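Phosphatidylserine synthase (Haemophilus influenzae, PDB 3HSI) is an enzyme of the phospholipase D superfamily whose single chain combines two PLD-type sequence regions, built on mixed beta-sheets flanked by helices. Local coordinates at residues A65-L70 with C112-T117; K86-W91 with Y194-S199; N161-L164 with Y170-D173. All blocks are in the same frame, centred on the assembly; numbering follows the deposited sequence.

Contacts 1 and 2 interleave along the chain, and contacts 2 and 3 share one mixed sheet. Contact 1 joins helices 64-79 and 107-118, which come before and after strand 84-90; that strand carries half of contact 2, so the segments of the two alternate. Their centres lie about 19 Å apart. Contact 3 falls wholly between the segments of contact 2, with about 24 Å between the two centres, and reaches the shared nine-stranded sheet through strand 171-179. Contacts 1 and 3, with centres about 20 Å apart, touch directly where Asn161 OD1 meets Ala65 N, probably in a hydrogen bond. Helical packing is thereby tied to a loop of the phospholipase D active-site motif.

Contact 1: A65-L70 with C112-T117; sequences AGQEIL and CEQRQT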
ATOM      1  N   ALA C  65       0.722  27.545 -20.292  1.00 22.68           N
ATOM      2  CA  ALA C  65       0.137  26.545 -21.199  1.00 23.08           C
ATOM      3  C   ALA C  65      -1.280  26.127 -20.726  1.00 23.14           C
ATOM      4  O   ALA C  65      -2.234  26.095 -21.522  1.00 23.09           O
ATOM      5  CB  ALA C  65       1.067  25.326 -21.344  1.00 22.19           C
ATOM      6  N   GLY C  66      -1.418  25.844 -19.428  1.00 23.18           N
ATOM      7  CA  GLY C  66      -2.737  25.530 -18.851  1.00 22.98           C
ATOM      8  C   GLY C  66      -3.774  26.584 -19.197  1.00 23.31           C
ATOM      9  O   GLY C  66      -4.915  26.255 -19.538  1.00 23.53           O
ATOM     10  N   GLN C  67      -3.360  27.850 -19.117  1.00 22.99           N
ATOM     11  CA  GLN C  67      -4.217  28.981 -19.322  1.00 22.96           C
ATOM     12  C   GLN C  67      -4.605  29.120 -20.789  1.00 22.60           C
ATOM     13  O   GLN C  67      -5.760  29.416 -21.099  1.00 21.93           O
ATOM     14  CB  GLN C  67      -3.526  30.267 -18.844  1.00 22.92           C
ATOM     15  CG  GLN C  67      -4.372  31.549 -19.006  1.00 25.20           C
ATOM     16  CD  GLN C  67      -5.550  31.611 -18.027  1.00 30.24           C
ATOM     17  OE1 GLN C  67      -5.358  31.672 -16.808  1.00 31.87           O
ATOM     18  NE2 GLN C  67      -6.782  31.562 -18.559  1.00 30.34           N
ATOM     19  N   GLU C  68      -3.640  28.928 -21.680  1.00 22.94           N
ATOM     20  CA  GLU C  68      -3.899  28.989 -23.113  1.00 23.54           C
ATOM     21  C   GLU C  68      -4.897  27.893 -23.496  1.00 23.50           C
ATOM     22  O   GLU C  68      -5.859  28.152 -24.227  1.00 23.79           O
ATOM     23  CB  GLU C  68      -2.610  28.814 -23.888  1.00 24.24           C
ATOM     24  CG  GLU C  68      -2.743  29.188 -25.358  1.00 27.54           C
ATOM     25  CD  GLU C  68      -1.443  29.056 -26.132  1.00 32.36           C
ATOM     26  OE1 GLU C  68      -0.357  28.914 -25.510  1.00 32.33           O
ATOM     27  OE2 GLU C  68      -1.515  29.092 -27.385  1.00 36.04           O
ATOM     28  N   ILE C  69      -4.724  26.694 -22.957  1.00 22.81           N
ATOM     29  CA  ILE C  69      -5.649  25.616 -23.316  1.00 24.12           C
ATOM     30  C   ILE C  69      -7.036  25.882 -22.757  1.00 24.33           C
ATOM     31  O   ILE C  69      -8.030  25.751 -23.488  1.00 25.41           O
ATOM     32  CB  ILE C  69      -5.145  24.197 -22.934  1.00 23.73           C
ATOM     33  CG1 ILE C  69      -3.777  23.899 -23.571  1.00 23.69           C
ATOM     34  CG2 ILE C  69      -6.161  23.132 -23.349  1.00 24.05           C
ATOM     35  CD1 ILE C  69      -3.639  24.324 -25.048  1.00 22.89           C
ATOM     36  N   LEU C  70      -7.111  26.292 -21.490  1.00 24.37           N
ATOM     37  CA  LEU C  70      -8.415  26.549 -20.862  1.00 23.76           C
ATOM     38  C   LEU C  70      -9.141  27.709 -21.536  1.00 23.33           C
ATOM     39  O   LEU C  70     -10.365  27.671 -21.687  1.00 22.41           O
ATOM     40  CB  LEU C  70      -8.261  26.783 -19.371  1.00 24.21           C
ATOM     41  CG  LEU C  70      -9.544  26.852 -18.543  1.00 25.80           C
ATOM     42  CD1 LEU C  70     -10.427  25.633 -18.841  1.00 28.55           C
ATOM     43  CD2 LEU C  70      -9.231  26.951 -17.050  1.00 25.26           C
ATOM     44  N   CYS C 112     -11.633  27.589 -10.198  1.00 25.84           N
ATOM     45  CA  CYS C 112     -12.712  28.464  -9.667  1.00 26.86           C
ATOM     46  C   CYS C 112     -12.576  29.899 -10.097  1.00 26.30           C
ATOM     47  O   CYS C 112     -13.558  30.531 -10.483  1.00 25.98           O
ATOM     48  CB  CYS C 112     -12.690  28.513  -8.168  1.00 27.61           C
ATOM     49  SG  CYS C 112     -13.024  26.987  -7.425  1.00 36.24           S
ATOM     50  N   GLU C 113     -11.361  30.419  -9.969  1.00 25.54           N
ATOM     51  CA  GLU C 113     -11.055  31.746 -10.405  1.00 26.11           C
ATOM     52  C   GLU C 113     -11.476  31.930 -11.877  1.00 26.11           C
ATOM     53  O   GLU C 113     -12.231  32.845 -12.197  1.00 26.72           O
ATOM     54  CB  GLU C 113      -9.570  32.027 -10.196  1.00 26.26           C
ATOM     55  CG  GLU C 113      -9.095  33.308 -10.873  1.00 29.55           C
ATOM     56  CD  GLU C 113      -7.579  33.389 -11.024  1.00 35.61           C
ATOM     57  OE1 GLU C 113      -7.120  33.962 -12.031  1.00 36.28           O
ATOM     58  OE2 GLU C 113      -6.841  32.878 -10.145  1.00 38.74           O
ATOM     59  N   GLN C 114     -10.998  31.053 -12.759  1.00 26.10           N
ATOM     60  CA  GLN C 114     -11.372  31.091 -14.181  1.00 26.55           C
ATOM     61  C   GLN C 114     -12.883  31.038 -14.435  1.00 25.97           C
ATOM     62  O   GLN C 114     -13.407  31.826 -15.184  1.00 25.71           O
ATOM     63  CB  GLN C 114     -10.649  29.976 -14.975  1.00 26.79           C
ATOM     64  CG  GLN C 114      -9.128  30.143 -15.007  1.00 28.01           C
ATOM     65  CD  GLN C 114      -8.708  31.590 -15.268  1.00 28.81           C
ATOM     66  OE1 GLN C 114      -8.878  32.103 -16.359  1.00 31.87           O
ATOM     67  NE2 GLN C 114      -8.159  32.238 -14.265  1.00 29.72           N
ATOM     68  N   ARG C 115     -13.567  30.091 -13.817  1.00 26.59           N
ATOM     69  CA  ARG C 115     -15.018  29.982 -13.929  1.00 27.56           C
ATOM     70  C   ARG C 115     -15.765  31.268 -13.491  1.00 27.74           C
ATOM     71  O   ARG C 115     -16.688  31.730 -14.186  1.00 27.61           O
ATOM     72  CB  ARG C 115     -15.485  28.764 -13.137  1.00 27.81           C
ATOM     73  CG  ARG C 115     -16.973  28.619 -13.085  1.00 29.28           C
ATOM     74  CD  ARG C 115     -17.363  27.327 -12.422  1.00 31.95           C
ATOM     75  NE  ARG C 115     -18.809  27.199 -12.481  1.00 35.33           N
ATOM     76  CZ  ARG C 115     -19.474  26.120 -12.118  1.00 38.58           C
ATOM     77  NH1 ARG C 115     -18.803  25.072 -11.659  1.00 41.51           N
ATOM     78  NH2 ARG C 115     -20.801  26.084 -12.210  1.00 38.97           N
ATOM     79  N   GLN C 116     -15.350  31.856 -12.364  1.00 28.20           N
ATOM     80  CA  GLN C 116     -15.946  33.116 -11.886  1.00 28.32           C
ATOM     81  C   GLN C 116     -15.664  34.297 -12.794  1.00 29.21           C
ATOM     82  O   GLN C 116     -16.532  35.122 -13.048  1.00 28.81           O
ATOM     83  CB  GLN C 116     -15.525  33.423 -10.449  1.00 28.15           C
ATOM     84  CG  GLN C 116     -16.123  32.447  -9.433  1.00 26.54           C
ATOM     85  CD  GLN C 116     -17.578  32.142  -9.714  1.00 26.18           C
ATOM     86  OE1 GLN C 116     -17.932  30.999  -9.930  1.00 30.82           O
ATOM     87  NE2 GLN C 116     -18.420  33.162  -9.752  1.00 24.81           N
ATOM     88  N   THR C 117     -14.442  34.332 -13.304  1.00 30.45           N
ATOM     89  CA  THR C 117     -13.964  35.390 -14.185  1.00 31.72           C
ATOM     90  C   THR C 117     -14.543  35.350 -15.614  1.00 31.65           C
ATOM     91  O   THR C 117     -14.903  36.372 -16.176  1.00 32.33           O
ATOM     92  CB  THR C 117     -12.411  35.403 -14.140  1.00 31.73           C
ATOM     93  OG1 THR C 117     -12.024  36.136 -12.972  1.00 33.36           O
ATOM     94  CG2 THR C 117     -11.809  36.073 -15.343  1.00 32.68           C
TER
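Gln67 and Gln114 meet amide to amide between two helices, while Leu70 supplies the apolar floor of the same small interface. With CG turned away from its backbone N (chi1 -179°) and a bend at the next bond, Gln67 brings its amide out beside helix 107-118. There NE2 donates to OE1 of Gln114 over 3.1 Å in a fairly straight bond. The acceptor Gln114 OE1 lies close to the amide plane of Gln67, whereas NE2 stands above the carbonyl plane of Gln114, 61° out of it, and the two amides are turned 72° against each other. One group is thus presented edge-on to the other, which receives it from above.

The closely packed part lies beside this bond. Leu70 CD2 rests on the methylene arm of Gln114, 3.8 Å from Gln114 CG and 3.9 Å from Gln114 CB, so the arm is covered by a leucine before its chain bends back to the amide. Both Leu70 and Gln114 are buried. Gln67 is only partly so, yet its amide is well gripped: NE2 also donates to Asp71 OD1, probably its stronger partner, and OE1 is hydrogen-bonded to Trp110 NE1. A donor at the oxygen and acceptors at the nitrogen together probably fix which way round the amide lies.

The remainder is loose. The nearest CA atoms, those of Leu70 and Gln114, are 8.6 Å apart, the segments bury 127 Å² in all, and Glu113, Gln116 and Thr117 lie on the exposed side of their helix. The neighbouring Ile69 packs against helix 35-48 instead. Helix 64-79 links the parallel strands 52-56 and 84-90, and helix 107-118 lies between 84-90 and its parallel neighbour 127-130: this is side-by-side packing of the helices of two successive beta-alpha-beta crossovers in an alpha/beta domain.

Contact 2: K86-W91 with Y194-S199; sequences KVLIDW and YLLDFS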
ATOM      1  N   LYS C  86     -16.194  17.883 -20.135  1.00 24.87           N
ATOM      2  CA  LYS C  86     -15.876  17.279 -18.832  1.00 24.92           C
ATOM      3  C   LYS C  86     -14.393  17.056 -18.759  1.00 24.25           C
ATOM      4  O   LYS C  86     -13.821  16.471 -19.668  1.00 24.82           O
ATOM      5  CB  LYS C  86     -16.629  15.955 -18.608  1.00 24.46           C
ATOM      6  CG  LYS C  86     -18.143  16.126 -18.738  1.00 24.91           C
ATOM      7  CD  LYS C  86     -18.922  15.538 -17.585  1.00 28.34           C
ATOM      8  CE  LYS C  86     -20.392  15.936 -17.663  1.00 28.91           C
ATOM      9  NZ  LYS C  86     -21.050  15.325 -18.862  1.00 30.20           N
ATOM     10  N   VAL C  87     -13.767  17.589 -17.719  1.00 23.70           N
ATOM     11  CA  VAL C  87     -12.325  17.416 -17.516  1.00 23.16           C
ATOM     12  C   VAL C  87     -12.159  16.710 -16.182  1.00 23.75           C
ATOM     13  O   VAL C  87     -12.547  17.246 -15.122  1.00 23.95           O
ATOM     14  CB  VAL C  87     -11.546  18.788 -17.552  1.00 22.84           C
ATOM     15  CG1 VAL C  87     -10.057  18.593 -17.312  1.00 18.59           C
ATOM     16  CG2 VAL C  87     -11.794  19.516 -18.925  1.00 21.32           C
ATOM     17  N   LEU C  88     -11.607  15.499 -16.226  1.00 24.18           N
ATOM     18  CA  LEU C  88     -11.355  14.740 -14.978  1.00 24.23           C
ATOM     19  C   LEU C  88      -9.855  14.737 -14.660  1.00 23.93           C
ATOM     20  O   LEU C  88      -9.048  14.348 -15.495  1.00 24.29           O
ATOM     21  CB  LEU C  88     -11.904  13.304 -15.070  1.00 23.83           C
ATOM     22  CG  LEU C  88     -13.416  13.054 -14.986  1.00 25.03           C
ATOM     23  CD1 LEU C  88     -14.178  13.754 -16.132  1.00 22.79           C
ATOM     24  CD2 LEU C  88     -13.763  11.548 -14.957  1.00 23.56           C
ATOM     25  N   ILE C  89      -9.490  15.217 -13.475  1.00 23.12           N
ATOM     26  CA  ILE C  89      -8.094  15.187 -13.047  1.00 23.45           C
ATOM     27  C   ILE C  89      -8.046  14.570 -11.668  1.00 23.24           C
ATOM     28  O   ILE C  89      -9.077  14.423 -11.007  1.00 23.57           O
ATOM     29  CB  ILE C  89      -7.380  16.609 -13.060  1.00 23.69           C
ATOM     30  CG1 ILE C  89      -8.139  17.687 -12.233  1.00 23.78           C
ATOM     31  CG2 ILE C  89      -7.051  17.041 -14.484  1.00 22.31           C
ATOM     32  CD1 ILE C  89      -9.231  18.494 -12.979  1.00 26.12           C
ATOM     33  N   ASP C  90      -6.856  14.209 -11.228  1.00 23.36           N
ATOM     34  CA  ASP C  90      -6.721  13.586  -9.931  1.00 23.30           C
ATOM     35  C   ASP C  90      -7.161  14.608  -8.863  1.00 22.96           C
ATOM     36  O   ASP C  90      -6.777  15.781  -8.911  1.00 23.10           O
ATOM     37  CB  ASP C  90      -5.287  13.116  -9.708  1.00 23.64           C
ATOM     38  CG  ASP C  90      -5.140  12.367  -8.417  1.00 27.05           C
ATOM     39  OD1 ASP C  90      -5.399  11.139  -8.439  1.00 27.30           O
ATOM     40  OD2 ASP C  90      -4.817  13.014  -7.373  1.00 29.30           O
ATOM     41  N   TRP C  91      -7.986  14.143  -7.937  1.00 21.87           N
ATOM     42  CA  TRP C  91      -8.509  14.937  -6.841  1.00 21.99           C
ATOM     43  C   TRP C  91      -7.412  15.497  -5.904  1.00 21.75           C
ATOM     44  O   TRP C  91      -7.414  16.691  -5.649  1.00 20.86           O
ATOM     45  CB  TRP C  91      -9.493  14.095  -6.071  1.00 21.13           C
ATOM     46  CG  TRP C  91      -9.861  14.578  -4.715  1.00 23.43           C
ATOM     47  CD1 TRP C  91      -9.303  14.183  -3.505  1.00 22.39           C
ATOM     48  CD2 TRP C  91     -10.904  15.502  -4.393  1.00 20.62           C
ATOM     49  NE1 TRP C  91      -9.937  14.820  -2.470  1.00 22.23           N
ATOM     50  CE2 TRP C  91     -10.922  15.630  -2.977  1.00 24.04           C
ATOM     51  CE3 TRP C  91     -11.828  16.227  -5.156  1.00 24.32           C
ATOM     52  CZ2 TRP C  91     -11.830  16.475  -2.306  1.00 24.96           C
ATOM     53  CZ3 TRP C  91     -12.745  17.074  -4.490  1.00 25.32           C
ATOM     54  CH2 TRP C  91     -12.728  17.182  -3.074  1.00 25.62           C
ATOM     55  N   TYR C 194     -18.296   4.753 -15.510  1.00 25.71           N
ATOM     56  CA  TYR C 194     -17.423   4.263 -14.441  1.00 24.99           C
ATOM     57  C   TYR C 194     -16.613   5.315 -13.671  1.00 25.59           C
ATOM     58  O   TYR C 194     -16.560   5.269 -12.443  1.00 25.96           O
ATOM     59  CB  TYR C 194     -16.498   3.164 -14.964  1.00 25.22           C
ATOM     60  CG  TYR C 194     -17.249   1.891 -15.274  1.00 24.28           C
ATOM     61  CD1 TYR C 194     -17.774   1.110 -14.234  1.00 24.12           C
ATOM     62  CD2 TYR C 194     -17.457   1.481 -16.588  1.00 22.75           C
ATOM     63  CE1 TYR C 194     -18.500  -0.034 -14.489  1.00 26.53           C
ATOM     64  CE2 TYR C 194     -18.181   0.297 -16.868  1.00 24.66           C
ATOM     65  CZ  TYR C 194     -18.705  -0.436 -15.808  1.00 27.20           C
ATOM     66  OH  TYR C 194     -19.409  -1.583 -16.036  1.00 29.84           O
ATOM     67  N   LEU C 195     -15.981   6.249 -14.369  1.00 25.17           N
ATOM     68  CA  LEU C 195     -15.130   7.216 -13.683  1.00 25.29           C
ATOM     69  C   LEU C 195     -15.927   8.252 -12.921  1.00 25.93           C
ATOM     70  O   LEU C 195     -15.623   8.512 -11.773  1.00 24.27           O
ATOM     71  CB  LEU C 195     -14.150   7.911 -14.638  1.00 25.27           C
ATOM     72  CG  LEU C 195     -12.877   7.160 -14.969  1.00 26.01           C
ATOM     73  CD1 LEU C 195     -11.951   8.070 -15.785  1.00 27.59           C
ATOM     74  CD2 LEU C 195     -12.183   6.691 -13.695  1.00 25.98           C
ATOM     75  N   LEU C 196     -16.929   8.840 -13.588  1.00 26.07           N
ATOM     76  CA  LEU C 196     -17.752   9.888 -13.025  1.00 27.21           C
ATOM     77  C   LEU C 196     -18.832   9.391 -12.074  1.00 27.21           C
ATOM     78  O   LEU C 196     -20.011   9.591 -12.314  1.00 28.17           O
ATOM     79  CB  LEU C 196     -18.426  10.694 -14.138  1.00 27.59           C
ATOM     80  CG  LEU C 196     -17.701  11.836 -14.825  1.00 29.17           C
ATOM     81  CD1 LEU C 196     -18.734  12.569 -15.680  1.00 31.86           C
ATOM     82  CD2 LEU C 196     -17.107  12.773 -13.791  1.00 30.01           C
ATOM     83  N   ASP C 197     -18.440   8.779 -10.974  1.00 27.16           N
ATOM     84  CA  ASP C 197     -19.394   8.470  -9.926  1.00 26.17           C
ATOM     85  C   ASP C 197     -19.437   9.583  -8.876  1.00 25.16           C
ATOM     86  O   ASP C 197     -18.498   9.765  -8.074  1.00 25.17           O
ATOM     87  CB  ASP C 197     -19.040   7.134  -9.286  1.00 26.35           C
ATOM     88  CG  ASP C 197     -19.963   6.778  -8.143  1.00 28.97           C
ATOM     89  OD1 ASP C 197     -20.974   7.480  -7.918  1.00 30.28           O
ATOM     90  OD2 ASP C 197     -19.666   5.787  -7.439  1.00 35.84           O
ATOM     91  N   PHE C 198     -20.559  10.284  -8.837  1.00 24.10           N
ATOM     92  CA  PHE C 198     -20.677  11.466  -8.010  1.00 24.06           C
ATOM     93  C   PHE C 198     -20.804  11.225  -6.501  1.00 23.95           C
ATOM     94  O   PHE C 198     -20.830  12.158  -5.731  1.00 23.17           O
ATOM     95  CB  PHE C 198     -21.759  12.422  -8.562  1.00 24.10           C
ATOM     96  CG  PHE C 198     -21.400  12.991  -9.923  1.00 24.84           C
ATOM     97  CD1 PHE C 198     -20.327  13.866 -10.063  1.00 26.20           C
ATOM     98  CD2 PHE C 198     -22.129  12.639 -11.068  1.00 24.32           C
ATOM     99  CE1 PHE C 198     -19.985  14.395 -11.348  1.00 24.35           C
ATOM    100  CE2 PHE C 198     -21.797  13.146 -12.323  1.00 21.71           C
ATOM    101  CZ  PHE C 198     -20.728  14.028 -12.459  1.00 23.44           C
ATOM    102  N   SER C 199     -20.844   9.980  -6.055  1.00 24.13           N
ATOM    103  CA  SER C 199     -20.685   9.805  -4.608  1.00 25.23           C
ATOM    104  C   SER C 199     -19.234  10.038  -4.186  1.00 24.88           C
ATOM    105  O   SER C 199     -18.989  10.262  -3.013  1.00 26.25           O
ATOM    106  CB  SER C 199     -21.195   8.453  -4.131  1.00 24.58           C
ATOM    107  OG  SER C 199     -20.469   7.455  -4.787  1.00 27.42           O
TER
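Side-chain rotation about the first bond sets up this contact: Leu88 (chi1 -74°) and Leu196 (chi1 -84°) both hold CG beside the backbone N and opposite the carbonyl carbon, and their branched ends converge. The motif is helix-on-sheet packing in an alpha/beta fold, with the end of helix 181-195 and the turn after it covering one face of strand 84-90. Lys86 and Leu88, two residues apart on the strand, both point toward that cover.

Leu88 CD2 is the hub. It lies 3.7 Å from Leu195 CB and equally 3.7 Å from Leu196 CD2, wedged between the last helical residue and the first one beyond it. Leu88 CD1 also faces Leu196 CD2, at 3.9 Å. At Leu196 the chain leaves the helix in an inverse gamma turn centred on it, with its side chain toward the strand and a weak bond from Asp197 N to Leu195 O. Around this apolar patch, Thr56 and Val130 of the adjoining strands touch Leu88, and Leu226 of helix 216-229 covers Leu195 as well.

Lys86 closes the end of the patch with its hydrocarbon part alone. Its ammonium group goes to a salt bridge with Asp84, while the bent chain lays CD 3.5 Å from CD1 of Leu196.

Contact 3: N161-L164 with Y170-D173; sequences NVYL and YRYD
Arg171 lays its aliphatic arm over one face of the Tyr163 ring, with CD 4.0 Å from the ring centroid and 25° off the ring normal, a CH-pi contact offset toward the rim. The two side chains run alongside each other in the same direction. With CG trans to the backbone N (chi1 -174°) and the chain extended to NE, the guanidinium is carried past the ring as far as the phenol oxygen. There NE donates to Tyr163 OH over 3.1 Å, meeting it at the guanidinium edge with only a slight tilt. Ring and guanidinium planes stand 66° apart, so the charged group does not stack on the ring.

Nearer the backbone, Arg171 N donates to Val162 O at 3.0 Å. The same oxygen takes a CA-H...O contact from Tyr170, whose CA is 3.2 Å away. Val162 CG2 fills in beside these bonds, 3.8 Å from Arg171 CB. A water spans the two backbones further along, donating to Tyr163 O at 2.7 Å and to Arg171 O at 2.6 Å; it sits in the plane of the Tyr163 ring, at its edge.

The charge of Arg171 is met beyond the phenol, in a salt bridge from NH2 to Asp312 with NH1 on Thr362. Asp173, which comes obliquely to the ring, is hydrogen-bonded through OD2 to His364 ND1. Tyr163 belongs to the active-site motif range, and Asp312, Thr362 and His364 to the PLD-like range, so the contact probably lies near the junction of the two PLD-type regions; in the phospholipase D superfamily such halves characteristically pack against each other. Bonds from NE, NH1 and NH2 probably hold the guanidinium in one orientation, with the phenol oxygen at NE and the carboxylate of Asp312 at NH2.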
ATOM      1  N   ASN C 161       3.352  23.683 -18.909  1.00 19.84           N
ATOM      2  CA  ASN C 161       4.370  24.219 -19.833  1.00 18.95           C
ATOM      3  C   ASN C 161       5.287  23.183 -20.487  1.00 18.69           C
ATOM      4  O   ASN C 161       5.486  23.190 -21.714  1.00 18.42           O
ATOM      5  CB  ASN C 161       5.237  25.290 -19.132  1.00 17.91           C
ATOM      6  CG  ASN C 161       4.461  26.561 -18.800  1.00 18.26           C
ATOM      7  OD1 ASN C 161       3.433  26.866 -19.405  1.00 20.46           O
ATOM      8  ND2 ASN C 161       4.948  27.301 -17.811  1.00 19.60           N
ATOM      9  N   VAL C 162       5.889  22.318 -19.678  1.00 18.52           N
ATOM     10  CA  VAL C 162       6.848  21.381 -20.259  1.00 18.37           C
ATOM     11  C   VAL C 162       6.228  20.351 -21.215  1.00 18.96           C
ATOM     12  O   VAL C 162       6.747  20.146 -22.308  1.00 18.41           O
ATOM     13  CB  VAL C 162       7.900  20.804 -19.231  1.00 18.86           C
ATOM     14  CG1 VAL C 162       8.826  21.940 -18.783  1.00 17.32           C
ATOM     15  CG2 VAL C 162       7.235  20.110 -18.030  1.00 15.99           C
ATOM     16  N   TYR C 163       5.065  19.799 -20.862  1.00 19.58           N
ATOM     17  CA  TYR C 163       4.418  18.816 -21.737  1.00 21.12           C
ATOM     18  C   TYR C 163       3.980  19.415 -23.073  1.00 21.59           C
ATOM     19  O   TYR C 163       3.896  18.696 -24.084  1.00 23.22           O
ATOM     20  CB  TYR C 163       3.205  18.157 -21.050  1.00 22.26           C
ATOM     21  CG  TYR C 163       3.530  17.077 -20.027  1.00 21.54           C
ATOM     22  CD1 TYR C 163       3.194  17.234 -18.685  1.00 21.86           C
ATOM     23  CD2 TYR C 163       4.156  15.894 -20.416  1.00 21.81           C
ATOM     24  CE1 TYR C 163       3.487  16.229 -17.739  1.00 18.97           C
ATOM     25  CE2 TYR C 163       4.456  14.891 -19.497  1.00 21.37           C
ATOM     26  CZ  TYR C 163       4.104  15.053 -18.160  1.00 22.28           C
ATOM     27  OH  TYR C 163       4.416  14.042 -17.263  1.00 22.39           O
ATOM     28  N   LEU C 164       3.693  20.711 -23.093  1.00 20.91           N
ATOM     29  CA  LEU C 164       3.255  21.367 -24.327  1.00 21.03           C
ATOM     30  C   LEU C 164       4.339  22.240 -24.989  1.00 21.24           C
ATOM     31  O   LEU C 164       4.068  22.956 -25.980  1.00 21.29           O
ATOM     32  CB  LEU C 164       1.996  22.191 -24.035  1.00 21.93           C
ATOM     33  CG  LEU C 164       0.658  21.429 -24.072  1.00 22.79           C
ATOM     34  CD1 LEU C 164       0.705  20.155 -23.284  1.00 25.78           C
ATOM     35  CD2 LEU C 164      -0.446  22.290 -23.538  1.00 25.67           C
ATOM     36  N   TYR C 170      11.001  21.177 -22.700  1.00 19.33           N
ATOM     37  CA  TYR C 170       9.916  20.245 -22.874  1.00 18.80           C
ATOM     38  C   TYR C 170      10.172  18.953 -22.093  1.00 18.90           C
ATOM     39  O   TYR C 170      11.301  18.658 -21.626  1.00 17.88           O
ATOM     40  CB  TYR C 170       9.617  19.957 -24.370  1.00 18.72           C
ATOM     41  CG  TYR C 170      10.729  19.211 -25.039  1.00 19.20           C
ATOM     42  CD1 TYR C 170      10.687  17.812 -25.136  1.00 17.22           C
ATOM     43  CD2 TYR C 170      11.861  19.897 -25.554  1.00 18.60           C
ATOM     44  CE1 TYR C 170      11.731  17.098 -25.725  1.00 17.07           C
ATOM     45  CE2 TYR C 170      12.901  19.192 -26.163  1.00 17.46           C
ATOM     46  CZ  TYR C 170      12.827  17.780 -26.239  1.00 18.98           C
ATOM     47  OH  TYR C 170      13.842  17.041 -26.812  1.00 16.32           O
ATOM     48  N   ARG C 171       9.075  18.225 -21.932  1.00 18.73           N
ATOM     49  CA  ARG C 171       9.013  16.924 -21.304  1.00 19.70           C
ATOM     50  C   ARG C 171       8.412  16.011 -22.381  1.00 19.53           C
ATOM     51  O   ARG C 171       7.265  16.224 -22.818  1.00 19.20           O
ATOM     52  CB  ARG C 171       8.106  17.002 -20.072  1.00 19.57           C
ATOM     53  CG  ARG C 171       8.048  15.746 -19.226  1.00 21.70           C
ATOM     54  CD  ARG C 171       7.601  16.097 -17.851  1.00 25.74           C
ATOM     55  NE  ARG C 171       7.385  14.924 -17.017  1.00 31.96           N
ATOM     56  CZ  ARG C 171       8.374  14.188 -16.512  1.00 34.97           C
ATOM     57  NH1 ARG C 171       9.642  14.501 -16.781  1.00 36.60           N
ATOM     58  NH2 ARG C 171       8.108  13.152 -15.720  1.00 35.49           N
ATOM     59  N   TYR C 172       9.208  15.035 -22.821  1.00 20.61           N
ATOM     60  CA  TYR C 172       8.926  14.202 -24.004  1.00 21.46           C
ATOM     61  C   TYR C 172       7.925  13.112 -23.674  1.00 22.49           C
ATOM     62  O   TYR C 172       8.068  12.397 -22.667  1.00 22.64           O
ATOM     63  CB  TYR C 172      10.230  13.592 -24.521  1.00 21.60           C
ATOM     64  CG  TYR C 172      10.264  13.075 -25.958  1.00 22.71           C
ATOM     65  CD1 TYR C 172       9.484  13.651 -26.973  1.00 22.45           C
ATOM     66  CD2 TYR C 172      11.140  12.031 -26.308  1.00 22.13           C
ATOM     67  CE1 TYR C 172       9.553  13.187 -28.300  1.00 22.50           C
ATOM     68  CE2 TYR C 172      11.225  11.558 -27.614  1.00 23.52           C
ATOM     69  CZ  TYR C 172      10.431  12.144 -28.609  1.00 23.88           C
ATOM     70  OH  TYR C 172      10.534  11.682 -29.892  1.00 21.77           O
ATOM     71  N   ASP C 173       6.875  13.016 -24.482  1.00 22.63           N
ATOM     72  CA  ASP C 173       5.940  11.917 -24.342  1.00 23.87           C
ATOM     73  C   ASP C 173       5.623  11.374 -25.747  1.00 24.71           C
ATOM     74  O   ASP C 173       6.261  11.784 -26.761  1.00 23.58           O
ATOM     75  CB  ASP C 173       4.665  12.395 -23.581  1.00 24.61           C
ATOM     76  CG  ASP C 173       4.050  11.304 -22.687  1.00 27.18           C
ATOM     77  OD1 ASP C 173       3.585  10.297 -23.235  1.00 31.36           O
ATOM     78  OD2 ASP C 173       4.018  11.442 -21.443  1.00 28.62           O
TER
HETATM   79  O   HOH W   1       4.880  16.214 -23.913  1.00 19.21           O